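Local coordinates for protein HpcE (PDB 1WZO) that probably isomerises 2-hydroxyhepta-2,4-diene-1,7-dioate in aromatic acid breakdown, as a member of the fumarylacetoacetate hydrolase family, at residues L121-Y134 / A145-V159. Residues are numbered along the deposited sequence; the frame is centred on the assembly and turned at random.
Sequences LGYTIANDLVARDY and AKGRDTFLPLGPFLV
Antiparallel strands 121-127 and 152-159, in the buried core of the fumarylacetoacetate hydrolase-type fold, pair on both sides of a corner that the 152-159 segment turns at cis-Pro156. Beyond the corner Tyr123 and Val159 exchange two backbone bonds; before it Asn127 N reaches Pro153 O. Thr124 bridges the break: with OG1 anti to the backbone N (chi1 -170°), the hydroxyl donates to Phe157 O at 2.6 Å, while CG2 packs on Leu154 CD1 at 3.6 Å. Past the strand, Lys146 bends at chi2 and chi3, laying CD tightly against Val130 CG2 (3.5 Å) and bringing NZ to Asp128 OD2 at 2.6 Å, from 55° above the carboxylate plane. Lys73 forms a second salt bridge, to Asp128 OD1, and also donates to Phe151 O, tying the carboxylate to the returning chain. An asparagine in place of Asp128 would probably remove the negative charge shared by Lys73 and the buried Lys146, leave Lys146 a long, weak ion pair with Glu97, and let its ammonium shift. The Phe151 ring is sandwiched between Arg148 CD on one face and Leu129 CB on the other, the latter a CH-pi contact 4.0 Å from the ring centroid, with Ala131 N in plane at the ring edge, 3.9 Å from Phe151 CE1.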
loop_
_atom_site.group_PDB
_atom_site.type_symbol
_atom_site.label_atom_id
_atom_site.label_comp_id
_atom_site.label_asym_id
_atom_site.label_seq_id
_atom_site.Cartn_x
_atom_site.Cartn_y
_atom_site.Cartn_z
ATOM N N LEU B 121 -4.914 9.432 17.350
ATOM C CA LEU B 121 -6.168 8.993 16.750
ATOM C C LEU B 121 -6.976 8.208 17.779
ATOM O O LEU B 121 -8.162 8.460 17.978
ATOM C CB LEU B 121 -5.892 8.110 15.529
ATOM C CG LEU B 121 -7.100 7.461 14.842
ATOM C CD1 LEU B 121 -7.997 8.539 14.247
ATOM C CD2 LEU B 121 -6.623 6.516 13.751
ATOM N N GLY B 122 -6.323 7.257 18.437
ATOM C CA GLY B 122 -7.004 6.450 19.432
ATOM C C GLY B 122 -6.071 5.499 20.153
ATOM O O GLY B 122 -4.847 5.604 20.029
ATOM N N TYR B 123 -6.651 4.552 20.886
ATOM C CA TYR B 123 -5.871 3.596 21.665
ATOM C C TYR B 123 -6.343 2.166 21.463
ATOM O O TYR B 123 -7.441 1.929 20.971
ATOM C CB TYR B 123 -5.980 3.943 23.154
ATOM C CG TYR B 123 -5.539 5.348 23.484
ATOM C CD1 TYR B 123 -4.203 5.631 23.762
ATOM C CD2 TYR B 123 -6.451 6.405 23.479
ATOM C CE1 TYR B 123 -3.783 6.926 24.021
ATOM C CE2 TYR B 123 -6.041 7.710 23.736
ATOM C CZ TYR B 123 -4.704 7.962 24.004
ATOM O OH TYR B 123 -4.281 9.251 24.233
ATOM N N THR B 124 -5.498 1.218 21.853
ATOM C CA THR B 124 -5.830 -0.192 21.767
ATOM C C THR B 124 -4.962 -0.916 22.777
ATOM O O THR B 124 -4.167 -0.285 23.489
ATOM C CB THR B 124 -5.604 -0.759 20.335
ATOM O OG1 THR B 124 -6.172 -2.069 20.257
ATOM C CG2 THR B 124 -4.119 -0.839 19.994
ATOM N N ILE B 125 -5.130 -2.230 22.866
ATOM C CA ILE B 125 -4.357 -3.042 23.798
ATOM C C ILE B 125 -3.279 -3.813 23.036
ATOM O O ILE B 125 -3.499 -4.242 21.903
ATOM C CB ILE B 125 -5.246 -4.084 24.512
ATOM C CG1 ILE B 125 -6.413 -3.390 25.223
ATOM C CG2 ILE B 125 -4.411 -4.898 25.494
ATOM C CD1 ILE B 125 -7.503 -4.356 25.655
ATOM N N ALA B 126 -2.123 -3.988 23.667
ATOM C CA ALA B 126 -1.034 -4.736 23.052
ATOM C C ALA B 126 -0.457 -5.737 24.037
ATOM O O ALA B 126 -0.425 -5.496 25.244
ATOM C CB ALA B 126 0.074 -3.786 22.590
ATOM N N ASN B 127 -0.026 -6.874 23.510
ATOM C CA ASN B 127 0.624 -7.894 24.315
ATOM C C ASN B 127 2.046 -7.922 23.732
ATOM O O ASN B 127 2.297 -8.579 22.719
ATOM C CB ASN B 127 -0.050 -9.253 24.128
ATOM C CG ASN B 127 0.479 -10.286 25.096
ATOM O OD1 ASN B 127 1.552 -10.103 25.677
ATOM N ND2 ASN B 127 -0.262 -11.379 25.275
ATOM N N ASP B 128 2.960 -7.186 24.360
ATOM C CA ASP B 128 4.343 -7.092 23.886
ATOM C C ASP B 128 5.187 -8.235 24.447
ATOM O O ASP B 128 5.998 -8.046 25.353
ATOM C CB ASP B 128 4.911 -5.721 24.284
ATOM C CG ASP B 128 6.363 -5.546 23.897
ATOM O OD1 ASP B 128 6.759 -6.047 22.825
ATOM O OD2 ASP B 128 7.105 -4.890 24.660
ATOM N N LEU B 129 4.983 -9.423 23.888
ATOM C CA LEU B 129 5.678 -10.623 24.336
ATOM C C LEU B 129 7.193 -10.571 24.200
ATOM O O LEU B 129 7.751 -9.846 23.370
ATOM C CB LEU B 129 5.124 -11.851 23.601
ATOM C CG LEU B 129 3.693 -12.258 23.980
ATOM C CD1 LEU B 129 2.817 -12.383 22.734
ATOM C CD2 LEU B 129 3.728 -13.577 24.744
ATOM N N VAL B 130 7.861 -11.345 25.041
ATOM C CA VAL B 130 9.309 -11.400 25.016
ATOM C C VAL B 130 9.788 -12.781 25.430
ATOM O O VAL B 130 9.180 -13.434 26.284
ATOM C CB VAL B 130 9.937 -10.345 25.969
ATOM C CG1 VAL B 130 9.438 -10.560 27.403
ATOM C CG2 VAL B 130 11.461 -10.459 25.936
ATOM N N ALA B 131 10.857 -13.241 24.789
ATOM C CA ALA B 131 11.455 -14.524 25.131
ATOM C C ALA B 131 12.757 -14.131 25.821
ATOM O O ALA B 131 13.769 -13.858 25.164
ATOM C CB ALA B 131 11.729 -15.338 23.879
ATOM N N ARG B 132 12.720 -14.075 27.149
ATOM C CA ARG B 132 13.886 -13.673 27.923
ATOM C C ARG B 132 15.123 -14.534 27.699
ATOM O O ARG B 132 16.246 -14.091 27.966
ATOM C CB ARG B 132 13.528 -13.608 29.413
ATOM C CG ARG B 132 12.533 -12.492 29.717
ATOM C CD ARG B 132 12.403 -12.216 31.206
ATOM N NE ARG B 132 11.539 -11.067 31.477
ATOM C CZ ARG B 132 11.782 -9.828 31.051
ATOM N NH1 ARG B 132 12.866 -9.565 30.330
ATOM N NH2 ARG B 132 10.941 -8.846 31.354
ATOM N N ASP B 133 14.921 -15.752 27.200
ATOM C CA ASP B 133 16.033 -16.657 26.916
ATOM C C ASP B 133 17.006 -15.974 25.966
ATOM O O ASP B 133 18.218 -16.180 26.041
ATOM C CB ASP B 133 15.549 -17.933 26.217
ATOM C CG ASP B 133 14.587 -18.742 27.054
ATOM O OD1 ASP B 133 13.519 -18.212 27.426
ATOM O OD2 ASP B 133 14.899 -19.920 27.329
ATOM N N TYR B 134 16.465 -15.154 25.071
ATOM C CA TYR B 134 17.282 -14.495 24.066
ATOM C C TYR B 134 17.699 -13.064 24.361
ATOM O O TYR B 134 18.189 -12.374 23.474
ATOM C CB TYR B 134 16.560 -14.559 22.714
ATOM C CG TYR B 134 15.954 -15.921 22.420
ATOM C CD1 TYR B 134 16.683 -17.094 22.631
ATOM C CD2 TYR B 134 14.649 -16.036 21.942
ATOM C CE1 TYR B 134 16.119 -18.349 22.377
ATOM C CE2 TYR B 134 14.082 -17.278 21.684
ATOM C CZ TYR B 134 14.818 -18.429 21.906
ATOM O OH TYR B 134 14.244 -19.655 21.670
ATOM N N ALA B 145 14.514 -11.554 20.515
ATOM C CA ALA B 145 13.707 -11.811 21.709
ATOM C C ALA B 145 12.315 -11.184 21.673
ATOM O O ALA B 145 11.382 -11.695 22.294
ATOM C CB ALA B 145 14.453 -11.300 22.947
ATOM N N LYS B 146 12.177 -10.089 20.937
ATOM C CA LYS B 146 10.916 -9.351 20.881
ATOM C C LYS B 146 10.220 -9.322 19.526
ATOM O O LYS B 146 8.992 -9.241 19.465
ATOM C CB LYS B 146 11.155 -7.894 21.291
ATOM C CG LYS B 146 11.856 -7.701 22.620
ATOM C CD LYS B 146 10.886 -7.811 23.781
ATOM C CE LYS B 146 9.931 -6.626 23.817
ATOM N NZ LYS B 146 8.931 -6.774 24.916
ATOM N N GLY B 147 11.007 -9.378 18.451
ATOM C CA GLY B 147 10.446 -9.281 17.111
ATOM C C GLY B 147 10.077 -10.546 16.368
ATOM O O GLY B 147 10.054 -10.555 15.133
ATOM N N ARG B 148 9.766 -11.605 17.105
ATOM C CA ARG B 148 9.393 -12.878 16.501
ATOM C C ARG B 148 7.967 -12.856 15.945
ATOM O O ARG B 148 7.119 -12.099 16.422
ATOM C CB ARG B 148 9.511 -13.994 17.544
ATOM C CG ARG B 148 10.812 -13.957 18.346
ATOM C CD ARG B 148 10.852 -15.079 19.373
ATOM N NE ARG B 148 11.096 -16.382 18.757
ATOM C CZ ARG B 148 12.287 -16.805 18.345
ATOM N NH1 ARG B 148 13.353 -16.032 18.480
ATOM N NH2 ARG B 148 12.413 -18.009 17.800
ATOM N N ASP B 149 7.707 -13.679 14.931
ATOM C CA ASP B 149 6.365 -13.758 14.354
ATOM C C ASP B 149 5.345 -14.074 15.466
ATOM O O ASP B 149 5.585 -14.930 16.325
ATOM C CB ASP B 149 6.292 -14.854 13.286
ATOM C CG ASP B 149 7.042 -14.492 12.000
ATOM O OD1 ASP B 149 7.492 -13.335 11.848
ATOM O OD2 ASP B 149 7.167 -15.383 11.131
ATOM N N THR B 150 4.222 -13.363 15.431
ATOM C CA THR B 150 3.107 -13.489 16.380
ATOM C C THR B 150 3.352 -12.923 17.773
ATOM O O THR B 150 2.493 -13.067 18.646
ATOM C CB THR B 150 2.619 -14.958 16.585
ATOM O OG1 THR B 150 3.527 -15.666 17.441
ATOM C CG2 THR B 150 2.472 -15.677 15.249
ATOM N N PHE B 151 4.490 -12.272 17.991
ATOM C CA PHE B 151 4.767 -11.731 19.315
ATOM C C PHE B 151 4.152 -10.372 19.635
ATOM O O PHE B 151 4.548 -9.724 20.606
ATOM C CB PHE B 151 6.277 -11.698 19.593
ATOM C CG PHE B 151 6.782 -12.917 20.326
ATOM C CD1 PHE B 151 7.852 -12.819 21.212
ATOM C CD2 PHE B 151 6.165 -14.157 20.152
ATOM C CE1 PHE B 151 8.302 -13.941 21.927
ATOM C CE2 PHE B 151 6.604 -15.284 20.856
ATOM C CZ PHE B 151 7.674 -15.174 21.746
ATOM N N LEU B 152 3.190 -9.933 18.828
ATOM C CA LEU B 152 2.523 -8.671 19.124
ATOM C C LEU B 152 1.017 -8.684 18.901
ATOM O O LEU B 152 0.506 -8.090 17.949
ATOM C CB LEU B 152 3.142 -7.490 18.354
ATOM C CG LEU B 152 2.553 -6.125 18.758
ATOM C CD1 LEU B 152 2.647 -5.956 20.280
ATOM C CD2 LEU B 152 3.304 -4.978 18.051
ATOM N N PRO B 153 0.284 -9.417 19.751
ATOM C CA PRO B 153 -1.170 -9.419 19.572
ATOM C C PRO B 153 -1.569 -7.945 19.703
ATOM O O PRO B 153 -0.966 -7.212 20.485
ATOM C CB PRO B 153 -1.651 -10.261 20.750
ATOM C CG PRO B 153 -0.561 -11.312 20.850
ATOM C CD PRO B 153 0.714 -10.501 20.656
ATOM N N LEU B 154 -2.552 -7.501 18.934
ATOM C CA LEU B 154 -2.955 -6.101 18.995
ATOM C C LEU B 154 -4.440 -5.953 18.711
ATOM O O LEU B 154 -4.939 -6.453 17.703
ATOM C CB LEU B 154 -2.155 -5.269 17.981
ATOM C CG LEU B 154 -2.317 -3.746 18.029
ATOM C CD1 LEU B 154 -1.536 -3.202 19.210
ATOM C CD2 LEU B 154 -1.805 -3.108 16.739
ATOM N N GLY B 155 -5.141 -5.262 19.608
ATOM C CA GLY B 155 -6.566 -5.053 19.423
ATOM C C GLY B 155 -7.343 -5.285 20.708
ATOM O O GLY B 155 -6.800 -5.124 21.800
ATOM N N PRO B 156 -8.618 -5.692 20.605
ATOM C CA PRO B 156 -9.299 -5.922 19.327
ATOM C C PRO B 156 -9.846 -4.663 18.665
ATOM O O PRO B 156 -10.266 -4.699 17.508
ATOM C CB PRO B 156 -10.408 -6.908 19.704
ATOM C CG PRO B 156 -10.743 -6.510 21.112
ATOM C CD PRO B 156 -9.378 -6.287 21.722
ATOM N N PHE B 157 -9.819 -3.544 19.382
ATOM C CA PHE B 157 -10.376 -2.310 18.837
ATOM C C PHE B 157 -9.446 -1.114 18.738
ATOM O O PHE B 157 -8.426 -1.029 19.421
ATOM C CB PHE B 157 -11.573 -1.851 19.679
ATOM C CG PHE B 157 -12.533 -2.946 20.032
ATOM C CD1 PHE B 157 -12.621 -3.407 21.340
ATOM C CD2 PHE B 157 -13.353 -3.507 19.064
ATOM C CE1 PHE B 157 -13.520 -4.414 21.681
ATOM C CE2 PHE B 157 -14.252 -4.515 19.396
ATOM C CZ PHE B 157 -14.335 -4.968 20.707
ATOM N N LEU B 158 -9.829 -0.191 17.865
ATOM C CA LEU B 158 -9.135 1.075 17.715
ATOM C C LEU B 158 -10.163 1.987 18.378
ATOM O O LEU B 158 -11.141 2.400 17.748
ATOM C CB LEU B 158 -8.963 1.463 16.247
ATOM C CG LEU B 158 -8.483 2.906 16.041
ATOM C CD1 LEU B 158 -7.239 3.172 16.875
ATOM C CD2 LEU B 158 -8.204 3.149 14.554
ATOM N N VAL B 159 -9.954 2.255 19.662
ATOM C CA VAL B 159 -10.866 3.083 20.439
ATOM C C VAL B 159 -10.589 4.569 20.252
ATOM O O VAL B 159 -9.569 5.092 20.709
ATOM C CB VAL B 159 -10.774 2.718 21.931
ATOM C CG1 VAL B 159 -11.854 3.454 22.724
ATOM C CG2 VAL B 159 -10.917 1.210 22.091
#